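Local coordinates for takeout-like protein 1 (Epiphyas postvittana, PDB 3E8T), which probably carries hydrophobic ligands in the insect, holding a molecule of ubiquinone-8 along a long internal tunnel, at residues K115-K119 with N155-G159; A69-N73 with V85-L89; G101-I105 with Q184-F189. Where two conformers were deposited one is given. Residue numbers count along the deposited sequence, not the author numbering.

Contact 1: K115-K119 with N155-G159; sequences KLKLK and NAQFG. With UQ8 (Ubiquinone-8), chain B.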
# COMPACT_ATOMS: atom_id res chain seq x y z
N LYS A 115 -0.17 16.45 -1.46
CA LYS A 115 -1.14 15.61 -2.15
C LYS A 115 -0.39 14.98 -3.32
O LYS A 115 -0.00 15.66 -4.26
CB LYS A 115 -2.32 16.40 -2.69
CG LYS A 115 -3.34 15.56 -3.44
CD LYS A 115 -4.57 16.35 -3.87
CE LYS A 115 -5.39 15.52 -4.86
NZ LYS A 115 -6.58 16.27 -5.37
N LEU A 116 -0.13 13.68 -3.22
CA LEU A 116 0.56 12.94 -4.23
C LEU A 116 -0.49 12.07 -4.93
O LEU A 116 -1.12 11.24 -4.27
CB LEU A 116 1.66 12.09 -3.54
CG LEU A 116 2.37 11.03 -4.37
CD1 LEU A 116 3.09 11.77 -5.52
CD2 LEU A 116 3.34 10.26 -3.52
N LYS A 117 -0.63 12.24 -6.23
CA LYS A 117 -1.60 11.45 -6.99
C LYS A 117 -0.84 10.44 -7.83
O LYS A 117 0.11 10.80 -8.50
CB LYS A 117 -2.41 12.34 -7.92
CG LYS A 117 -3.18 13.46 -7.24
CD LYS A 117 -3.91 14.34 -8.24
CE LYS A 117 -4.99 13.59 -9.00
NZ LYS A 117 -5.84 14.49 -9.93
N LEU A 118 -1.23 9.18 -7.73
CA LEU A 118 -0.58 8.09 -8.42
C LEU A 118 -1.59 7.46 -9.37
O LEU A 118 -2.68 7.08 -8.95
CB LEU A 118 -0.13 7.03 -7.43
CG LEU A 118 0.78 7.51 -6.32
CD1 LEU A 118 1.00 6.42 -5.26
CD2 LEU A 118 2.08 8.03 -6.85
N LYS A 119 -1.25 7.36 -10.64
CA LYS A 119 -2.15 6.81 -11.64
C LYS A 119 -1.60 5.50 -12.13
O LYS A 119 -0.48 5.41 -12.61
CB LYS A 119 -2.32 7.78 -12.79
CG LYS A 119 -3.37 7.33 -13.79
CD LYS A 119 -3.61 8.30 -14.91
CE LYS A 119 -4.80 7.78 -15.79
NZ LYS A 119 -5.05 8.46 -17.11
N ASN A 155 1.42 7.74 -14.38
CA ASN A 155 2.09 8.96 -13.96
C ASN A 155 1.85 9.21 -12.48
O ASN A 155 1.12 8.49 -11.82
CB ASN A 155 1.78 10.17 -14.91
CG ASN A 155 0.28 10.34 -15.20
OD1 ASN A 155 -0.50 10.50 -14.28
ND2 ASN A 155 -0.11 10.26 -16.47
N ALA A 156 2.57 10.19 -11.99
CA ALA A 156 2.39 10.66 -10.65
C ALA A 156 2.49 12.17 -10.66
O ALA A 156 3.31 12.73 -11.41
CB ALA A 156 3.41 10.08 -9.73
N GLN A 157 1.67 12.82 -9.83
CA GLN A 157 1.70 14.26 -9.70
C GLN A 157 1.87 14.66 -8.28
O GLN A 157 1.35 14.03 -7.35
CB GLN A 157 0.44 14.93 -10.21
CG GLN A 157 0.27 14.91 -11.68
CD GLN A 157 -0.45 13.73 -12.08
OE1 GLN A 157 -1.49 13.42 -11.48
NE2 GLN A 157 0.05 13.01 -13.12
N PHE A 158 2.64 15.70 -8.13
CA PHE A 158 3.09 16.13 -6.82
C PHE A 158 2.54 17.49 -6.51
O PHE A 158 2.83 18.45 -7.21
CB PHE A 158 4.65 16.17 -6.78
CG PHE A 158 5.28 14.83 -7.03
CD1 PHE A 158 5.82 14.10 -5.99
CD2 PHE A 158 5.43 14.35 -8.33
CE1 PHE A 158 6.35 12.88 -6.21
CE2 PHE A 158 5.99 13.14 -8.55
CZ PHE A 158 6.42 12.40 -7.50
N GLY A 159 1.83 17.57 -5.41
CA GLY A 159 1.34 18.85 -4.86
C GLY A 159 1.96 19.00 -3.49
O GLY A 159 1.78 18.14 -2.63
C45 UQ8 B . 8.76 15.83 -0.94
C44 UQ8 B . 9.57 15.21 -2.08
C46 UQ8 B . 10.25 16.32 -2.85
C43 UQ8 B . 8.73 14.36 -3.01
C42 UQ8 B . 7.80 13.42 -2.23
C41 UQ8 B . 8.63 12.34 -1.55
C39 UQ8 B . 7.97 10.99 -1.72
C40 UQ8 B . 7.60 10.12 -0.51
C38 UQ8 B . 7.75 10.49 -2.98
C37 UQ8 B . 7.15 9.27 -3.25
C36 UQ8 B . 6.85 9.30 -4.75
C34 UQ8 B . 6.01 8.11 -5.21
C35 UQ8 B . 5.54 8.19 -6.51
C33 UQ8 B . 5.69 7.07 -4.34
C32 UQ8 B . 4.98 5.91 -4.61
C31 UQ8 B . 4.34 5.43 -3.28
C29 UQ8 B . 3.66 4.07 -3.39
C30 UQ8 B . 4.36 2.90 -4.15
C28 UQ8 B . 2.41 3.87 -2.82
C27 UQ8 B . 1.69 2.68 -2.86
C26 UQ8 B . 0.80 2.52 -1.61
C24 UQ8 B . -0.16 1.34 -1.78
C25 UQ8 B . -1.31 1.40 -2.80
C23 UQ8 B . 0.02 0.21 -1.02
C22 UQ8 B . -0.76 -0.96 -1.03
C21 UQ8 B . -0.14 -2.04 -0.16
C19 UQ8 B . -0.70 -3.45 -0.37
C20 UQ8 B . 0.08 -4.51 0.40
C18 UQ8 B . -2.21 -3.54 -0.14
C17 UQ8 B . -2.71 -4.99 -0.27
C16 UQ8 B . -4.23 -5.08 -0.52
C14 UQ8 B . -4.68 -6.51 -0.25
C15 UQ8 B . -3.78 -7.68 -0.69
C13 UQ8 B . -5.88 -6.78 0.41
C12 UQ8 B . -6.32 -8.07 0.69
C11 UQ8 B . -7.86 -8.20 0.77
C9 UQ8 B . -8.32 -9.63 0.47
C10 UQ8 B . -7.18 -10.66 0.59
C8 UQ8 B . -9.48 -9.98 1.39
C7 UQ8 B . -9.11 -11.02 2.45
C6 UQ8 B . -9.19 -12.48 1.93
C1 UQ8 B . -8.17 -13.38 2.24
C1M UQ8 B . -7.10 -12.92 3.01
C2 UQ8 B . -8.19 -14.70 1.80
O2 UQ8 B . -7.28 -15.50 2.08
C3 UQ8 B . -9.25 -15.16 1.03
O3 UQ8 B . -9.26 -16.45 0.60
C3M UQ8 B . -9.82 -17.30 1.60
C4 UQ8 B . -10.28 -14.29 0.70
O4 UQ8 B . -11.32 -14.76 -0.06
C4M UQ8 B . -10.83 -15.37 -1.26
C5 UQ8 B . -10.25 -12.96 1.14
O5 UQ8 B . -11.19 -12.22 0.84
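A methyl group lies over an aromatic face: Leu116 CD1 is 3.8 Å from the centroid of the Phe158 ring, 23° off its normal, a CH-pi contact between paired residues. The ladder beneath is regular and antiparallel, strand axes 4.7 Å apart at 171°. Lys115 N donates a 2.8 Å hydrogen bond to Gly159 O, Lys117 and Gln157 exchange two hydrogen bonds of 2.9 Å (Lys117 N to Gln157 O, Gln157 N to Lys117 O), and Lys119 N reaches Asn155 O at 2.9 Å. The return hydrogen bond from Asn155 N to Lys119 O is weak at 3.5 Å, where the chain turns a corner. Alternation makes this a two-faced sheet, a piece of the curved wall around the ligand in this JHBP-family fold. Leu116, Leu118, Ala156 and Phe158 form the inner face. Leu118 CD2 touches Ala156 CB at 3.8 Å and ubiquinone C35 at 3.5 Å, while Phe158 CE1 comes within 3.9 Å of ubiquinone C36. The other face carries Lys115, Lys117 and Lys119, with Gln157 NE2 donating to Asn155 OD1 at 2.8 Å. Trp182 of helix 182-211 packs on Ala156 and Phe158, and strand 82-100 continues the sheet beyond Leu116 and Leu118.

Contact 2: A69-N73 with V85-L89; sequences AVIDN and VDFHL. With UQ8 (Ubiquinone-8), chain B.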
# COMPACT_ATOMS: atom_id res chain seq x y z
N ALA A 69 -9.25 -0.72 -5.87
CA ALA A 69 -8.23 -1.53 -6.49
C ALA A 69 -8.84 -2.64 -7.34
O ALA A 69 -9.89 -3.18 -7.01
CB ALA A 69 -7.30 -2.12 -5.48
N VAL A 70 -8.15 -2.94 -8.44
CA VAL A 70 -8.52 -4.02 -9.37
C VAL A 70 -7.53 -5.14 -9.14
O VAL A 70 -6.32 -4.96 -9.25
CB VAL A 70 -8.50 -3.55 -10.79
CG1 VAL A 70 -8.82 -4.69 -11.72
CG2 VAL A 70 -9.52 -2.42 -10.97
N ILE A 71 -8.04 -6.33 -8.78
CA ILE A 71 -7.23 -7.50 -8.58
C ILE A 71 -6.99 -8.15 -9.93
O ILE A 71 -7.93 -8.61 -10.57
CB ILE A 71 -7.85 -8.51 -7.61
CG1 ILE A 71 -8.30 -7.86 -6.32
CG2 ILE A 71 -6.89 -9.66 -7.35
CD1 ILE A 71 -7.20 -7.22 -5.52
N ASP A 72 -5.74 -8.24 -10.35
CA ASP A 72 -5.38 -8.81 -11.63
C ASP A 72 -5.24 -10.31 -11.55
O ASP A 72 -5.65 -11.01 -12.49
CB ASP A 72 -4.13 -8.14 -12.19
CG ASP A 72 -4.34 -6.67 -12.42
OD1 ASP A 72 -5.25 -6.31 -13.20
OD2 ASP A 72 -3.62 -5.84 -11.79
N ASN A 73 -4.66 -10.81 -10.47
CA ASN A 73 -4.45 -12.22 -10.29
C ASN A 73 -4.16 -12.58 -8.85
O ASN A 73 -3.48 -11.84 -8.18
CB ASN A 73 -3.29 -12.73 -11.16
CG ASN A 73 -3.33 -14.26 -11.33
OD1 ASN A 73 -4.32 -14.79 -11.83
ND2 ASN A 73 -2.30 -14.94 -10.88
N VAL A 85 -0.26 -12.02 -5.21
CA VAL A 85 -1.36 -11.15 -5.56
C VAL A 85 -0.83 -9.98 -6.40
O VAL A 85 0.06 -9.24 -5.97
CB VAL A 85 -2.10 -10.58 -4.30
CG1 VAL A 85 -3.30 -9.83 -4.72
CG2 VAL A 85 -2.49 -11.71 -3.31
N ASP A 86 -1.39 -9.84 -7.59
CA ASP A 86 -1.08 -8.74 -8.48
C ASP A 86 -2.32 -7.87 -8.57
O ASP A 86 -3.41 -8.37 -8.81
CB ASP A 86 -0.74 -9.27 -9.87
CG ASP A 86 0.56 -9.97 -9.90
OD1 ASP A 86 1.57 -9.27 -9.74
OD2 ASP A 86 0.60 -11.20 -10.07
N PHE A 87 -2.18 -6.57 -8.34
CA PHE A 87 -3.30 -5.66 -8.44
C PHE A 87 -2.85 -4.27 -8.85
O PHE A 87 -1.65 -3.99 -8.85
CB PHE A 87 -4.11 -5.60 -7.11
CG PHE A 87 -3.35 -5.12 -5.91
CD1 PHE A 87 -3.52 -3.83 -5.46
CD2 PHE A 87 -2.51 -5.99 -5.20
CE1 PHE A 87 -2.88 -3.37 -4.31
CE2 PHE A 87 -1.85 -5.52 -4.06
CZ PHE A 87 -2.04 -4.20 -3.66
N HIS A 88 -3.79 -3.42 -9.18
CA HIS A 88 -3.47 -2.05 -9.52
C HIS A 88 -4.56 -1.11 -9.11
O HIS A 88 -5.69 -1.52 -8.83
CB HIS A 88 -3.15 -1.92 -11.02
CG HIS A 88 -4.33 -2.16 -11.91
ND1 HIS A 88 -4.71 -3.42 -12.35
CD2 HIS A 88 -5.23 -1.30 -12.42
CE1 HIS A 88 -5.79 -3.30 -13.12
NE2 HIS A 88 -6.13 -2.03 -13.18
N LEU A 89 -4.20 0.18 -9.00
CA LEU A 89 -5.15 1.20 -8.58
C LEU A 89 -4.62 2.59 -8.86
O LEU A 89 -3.44 2.75 -9.19
CB LEU A 89 -5.43 1.07 -7.07
CG LEU A 89 -4.26 1.43 -6.13
CD1 LEU A 89 -4.84 1.69 -4.75
CD2 LEU A 89 -3.21 0.36 -6.06
C45 UQ8 B . 8.76 15.83 -0.94
C44 UQ8 B . 9.57 15.21 -2.08
C46 UQ8 B . 10.25 16.32 -2.85
C43 UQ8 B . 8.73 14.36 -3.01
C42 UQ8 B . 7.80 13.42 -2.23
C41 UQ8 B . 8.63 12.34 -1.55
C39 UQ8 B . 7.97 10.99 -1.72
C40 UQ8 B . 7.60 10.12 -0.51
C38 UQ8 B . 7.75 10.49 -2.98
C37 UQ8 B . 7.15 9.27 -3.25
C36 UQ8 B . 6.85 9.30 -4.75
C34 UQ8 B . 6.01 8.11 -5.21
C35 UQ8 B . 5.54 8.19 -6.51
C33 UQ8 B . 5.69 7.07 -4.34
C32 UQ8 B . 4.98 5.91 -4.61
C31 UQ8 B . 4.34 5.43 -3.28
C29 UQ8 B . 3.66 4.07 -3.39
C30 UQ8 B . 4.36 2.90 -4.15
C28 UQ8 B . 2.41 3.87 -2.82
C27 UQ8 B . 1.69 2.68 -2.86
C26 UQ8 B . 0.80 2.52 -1.61
C24 UQ8 B . -0.16 1.34 -1.78
C25 UQ8 B . -1.31 1.40 -2.80
C23 UQ8 B . 0.02 0.21 -1.02
C22 UQ8 B . -0.76 -0.96 -1.03
C21 UQ8 B . -0.14 -2.04 -0.16
C19 UQ8 B . -0.70 -3.45 -0.37
C20 UQ8 B . 0.08 -4.51 0.40
C18 UQ8 B . -2.21 -3.54 -0.14
C17 UQ8 B . -2.71 -4.99 -0.27
C16 UQ8 B . -4.23 -5.08 -0.52
C14 UQ8 B . -4.68 -6.51 -0.25
C15 UQ8 B . -3.78 -7.68 -0.69
C13 UQ8 B . -5.88 -6.78 0.41
C12 UQ8 B . -6.32 -8.07 0.69
C11 UQ8 B . -7.86 -8.20 0.77
C9 UQ8 B . -8.32 -9.63 0.47
C10 UQ8 B . -7.18 -10.66 0.59
C8 UQ8 B . -9.48 -9.98 1.39
C7 UQ8 B . -9.11 -11.02 2.45
C6 UQ8 B . -9.19 -12.48 1.93
C1 UQ8 B . -8.17 -13.38 2.24
C1M UQ8 B . -7.10 -12.92 3.01
C2 UQ8 B . -8.19 -14.70 1.80
O2 UQ8 B . -7.28 -15.50 2.08
C3 UQ8 B . -9.25 -15.16 1.03
O3 UQ8 B . -9.26 -16.45 0.60
C3M UQ8 B . -9.82 -17.30 1.60
C4 UQ8 B . -10.28 -14.29 0.70
O4 UQ8 B . -11.32 -14.76 -0.06
C4M UQ8 B . -10.83 -15.37 -1.26
C5 UQ8 B . -10.25 -12.96 1.14
O5 UQ8 B . -11.19 -12.22 0.84
O HOH W 1 -0.53 -13.51 -9.07
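The imidazole of His88 is overlapped on one face by Val70, whose CB stands 3.9 Å from the ring centroid, while at the ring's edge His88 ND1 donates a 2.7 Å hydrogen bond to Asp72 OD2. The pairing is irregular just beyond Ile71. Val70 and His88 form a hydrogen-bonded pair (Val70 N to His88 O 2.9 Å, His88 N to Val70 O 3.0 Å) and Ile71 faces Phe87, but then Asp72 and Asn73 both face Asp86, a classic beta bulge. Asp72 N at 2.8 Å and Asn73 N at 3.2 Å share the carbonyl Asp86 O, and Asp86 N returns a 3.0 Å hydrogen bond to Asn73 O. A water bridges the polar ends, accepting from Asn73 ND2 at 2.9 Å and donating to Asp86 OD2 at 2.8 Å. The sheet's other face is apolar: Ile71 CD1 packs on Phe87 CB at 3.8 Å, and Phe87 CZ meets ubiquinone C17 at 3.5 Å. This hairpin of strands 54-77 and 82-100 is flanked by strand 113-133, where His124 hydrogen-bonds to Asp86 and the ring of His122 stacks on His88, and by helix 13-28, whose Gln21 hydrogen-bonds to the backbone of Ala69 and Ile71.

Contact 3: G101-I105 with Q184-F189; sequences GRILI and QVSEEF. With UQ8 (Ubiquinone-8), chain B.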
# COMPACT_ATOMS: atom_id res chain seq x y z
N GLY A 101 17.35 19.04 2.16
CA GLY A 101 18.40 18.39 1.40
C GLY A 101 18.22 18.70 -0.08
O GLY A 101 18.10 19.85 -0.52
N ARG A 102 18.13 17.65 -0.88
CA ARG A 102 17.97 17.81 -2.31
C ARG A 102 17.09 16.73 -2.86
O ARG A 102 16.94 15.64 -2.28
CB ARG A 102 19.25 17.76 -3.07
CG ARG A 102 19.97 16.55 -2.89
CD ARG A 102 21.33 16.48 -3.74
NE ARG A 102 22.05 15.26 -3.37
CZ ARG A 102 21.83 14.05 -3.85
NH1 ARG A 102 21.01 13.84 -4.88
NH2 ARG A 102 22.51 13.01 -3.36
N ILE A 103 16.47 17.06 -3.97
CA ILE A 103 15.74 16.09 -4.74
C ILE A 103 16.46 15.99 -6.07
O ILE A 103 16.39 16.88 -6.90
CB ILE A 103 14.29 16.56 -4.82
CG1 ILE A 103 13.44 15.60 -5.63
CG2 ILE A 103 14.22 17.99 -5.30
CD1 ILE A 103 13.44 14.31 -5.06
N LEU A 104 17.16 14.87 -6.25
CA LEU A 104 17.97 14.64 -7.43
C LEU A 104 19.01 15.76 -7.55
O LEU A 104 19.91 15.85 -6.68
CB LEU A 104 17.10 14.44 -8.66
CG LEU A 104 15.91 13.46 -8.54
CD1 LEU A 104 15.04 13.42 -9.82
CD2 LEU A 104 16.28 12.04 -8.07
N ILE A 105 18.88 16.70 -8.46
CA ILE A 105 19.87 17.76 -8.65
C ILE A 105 19.41 19.11 -8.12
O ILE A 105 20.15 20.07 -8.28
CB ILE A 105 20.20 17.89 -10.16
CG1 ILE A 105 19.00 18.30 -11.00
CG2 ILE A 105 20.84 16.59 -10.71
CD1 ILE A 105 19.34 18.68 -12.43
N GLN A 184 11.34 8.63 -12.11
CA GLN A 184 12.56 8.55 -11.35
C GLN A 184 12.28 8.79 -9.85
O GLN A 184 12.83 8.11 -9.00
CB GLN A 184 13.57 9.56 -11.87
CG GLN A 184 14.83 9.61 -11.07
CD GLN A 184 15.90 10.49 -11.66
OE1 GLN A 184 15.60 11.38 -12.44
NE2 GLN A 184 17.11 10.30 -11.22
N VAL A 185 11.47 9.82 -9.54
CA VAL A 185 11.16 10.12 -8.16
C VAL A 185 10.45 8.94 -7.52
O VAL A 185 10.75 8.57 -6.37
CB VAL A 185 10.33 11.43 -8.09
CG1 VAL A 185 9.82 11.66 -6.66
CG2 VAL A 185 11.21 12.61 -8.52
N SER A 186 9.51 8.30 -8.24
CA SER A 186 8.83 7.14 -7.68
C SER A 186 9.81 6.00 -7.38
O SER A 186 9.67 5.30 -6.37
CB SER A 186 7.69 6.66 -8.57
OG SER A 186 8.14 5.94 -9.72
N GLU A 187 10.79 5.79 -8.25
CA GLU A 187 11.76 4.69 -8.03
C GLU A 187 12.72 5.01 -6.90
O GLU A 187 13.16 4.13 -6.18
CB GLU A 187 12.55 4.37 -9.30
CG GLU A 187 11.73 3.69 -10.36
CD GLU A 187 12.53 2.76 -11.31
OE1 GLU A 187 13.71 2.29 -11.07
OE2 GLU A 187 11.86 2.47 -12.34
N GLU A 188 13.06 6.26 -6.69
CA GLU A 188 13.94 6.65 -5.59
C GLU A 188 13.29 6.57 -4.23
O GLU A 188 13.92 6.16 -3.27
CB GLU A 188 14.43 8.07 -5.78
CG GLU A 188 15.48 8.18 -6.81
CD GLU A 188 16.88 7.76 -6.35
OE1 GLU A 188 17.07 7.35 -5.20
OE2 GLU A 188 17.78 7.82 -7.20
N PHE A 189 12.02 6.96 -4.14
CA PHE A 189 11.42 7.23 -2.82
C PHE A 189 10.16 6.46 -2.54
O PHE A 189 9.61 6.60 -1.46
CB PHE A 189 11.15 8.72 -2.68
CG PHE A 189 12.36 9.57 -2.91
CD1 PHE A 189 13.51 9.40 -2.12
CD2 PHE A 189 12.41 10.48 -3.95
CE1 PHE A 189 14.62 10.14 -2.37
CE2 PHE A 189 13.55 11.25 -4.17
CZ PHE A 189 14.66 11.04 -3.38
C45 UQ8 B . 8.76 15.83 -0.94
C44 UQ8 B . 9.57 15.21 -2.08
C46 UQ8 B . 10.25 16.32 -2.85
C43 UQ8 B . 8.73 14.36 -3.01
C42 UQ8 B . 7.80 13.42 -2.23
C41 UQ8 B . 8.63 12.34 -1.55
C39 UQ8 B . 7.97 10.99 -1.72
C40 UQ8 B . 7.60 10.12 -0.51
C38 UQ8 B . 7.75 10.49 -2.98
C37 UQ8 B . 7.15 9.27 -3.25
C36 UQ8 B . 6.85 9.30 -4.75
C34 UQ8 B . 6.01 8.11 -5.21
C35 UQ8 B . 5.54 8.19 -6.51
C33 UQ8 B . 5.69 7.07 -4.34
C32 UQ8 B . 4.98 5.91 -4.61
C31 UQ8 B . 4.34 5.43 -3.28
C29 UQ8 B . 3.66 4.07 -3.39
C30 UQ8 B . 4.36 2.90 -4.15
C28 UQ8 B . 2.41 3.87 -2.82
C27 UQ8 B . 1.69 2.68 -2.86
C26 UQ8 B . 0.80 2.52 -1.61
C24 UQ8 B . -0.16 1.34 -1.78
C25 UQ8 B . -1.31 1.40 -2.80
C23 UQ8 B . 0.02 0.21 -1.02
C22 UQ8 B . -0.76 -0.96 -1.03
C21 UQ8 B . -0.14 -2.04 -0.16
C19 UQ8 B . -0.70 -3.45 -0.37
C20 UQ8 B . 0.08 -4.51 0.40
C18 UQ8 B . -2.21 -3.54 -0.14
C17 UQ8 B . -2.71 -4.99 -0.27
C16 UQ8 B . -4.23 -5.08 -0.52
C14 UQ8 B . -4.68 -6.51 -0.25
C15 UQ8 B . -3.78 -7.68 -0.69
C13 UQ8 B . -5.88 -6.78 0.41
C12 UQ8 B . -6.32 -8.07 0.69
C11 UQ8 B . -7.86 -8.20 0.77
C9 UQ8 B . -8.32 -9.63 0.47
C10 UQ8 B . -7.18 -10.66 0.59
C8 UQ8 B . -9.48 -9.98 1.39
C7 UQ8 B . -9.11 -11.02 2.45
C6 UQ8 B . -9.19 -12.48 1.93
C1 UQ8 B . -8.17 -13.38 2.24
C1M UQ8 B . -7.10 -12.92 3.01
C2 UQ8 B . -8.19 -14.70 1.80
O2 UQ8 B . -7.28 -15.50 2.08
C3 UQ8 B . -9.25 -15.16 1.03
O3 UQ8 B . -9.26 -16.45 0.60
C3M UQ8 B . -9.82 -17.30 1.60
C4 UQ8 B . -10.28 -14.29 0.70
O4 UQ8 B . -11.32 -14.76 -0.06
C4M UQ8 B . -10.83 -15.37 -1.26
C5 UQ8 B . -10.25 -12.96 1.14
O5 UQ8 B . -11.19 -12.22 0.84
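Leu104 is the bump of this contact and one side of a helix supplies the hollow. Its side chain points toward helix 182-211 and enters the depression bordered by Gln184, Val185 and Glu188: Leu104 CD1 lies 3.4 Å from Gln184 OE1 and 4.1 Å from Val185 CG2, and Leu104 CD2 rests 4.1 Å from Glu188 CG. The chain projects the leucine at a turn, Leu104 and Ile105 having backbone angles close to type II', and Arg102 NH1 spans it with a 2.9 Å hydrogen bond to Leu104 O. Beside this bump Ile103 leaves the backbone sideways, and its CD1 ends by Val185 and Phe189, one helical turn apart. Packed through side chains, the two segments bury a modest 244 Å². The helix also lines the ligand tunnel, with Ser186 CB 3.3 Å from ubiquinone C35 and Phe189 CB 3.8 Å from C38. Glu188 hydrogen-bonds to Ser52, Phe189 meets the ring of Phe49, and helix 168-180 completes the surroundings, offering Met174 and Leu178 to Ile103 and Phe177 to Leu104.

Overall arrangement
The wall of the ligand tunnel is built in two ways: strand pairing in contacts 1 and 2, and packing of a turn on a helix in contact 3. All three are partly buried, contact 2 nearest the centre of the chain and contact 3 farthest. Contacts 1 and 2, centres 19 Å apart, share one curved antiparallel sheet through neighbouring strands 113-133 and 82-100, with apolar residues toward the ubiquinone and mostly polar ones on the exposed face: three lysines with Asn155 and Gln157 in contact 1, a bulge with a histidine-carboxylate bond in contact 2. Contact 3 touches contact 1, Phe158 CZ meeting Val185 CG1 at 3.6 Å, but lies about 26 Å from contact 2, centre to centre.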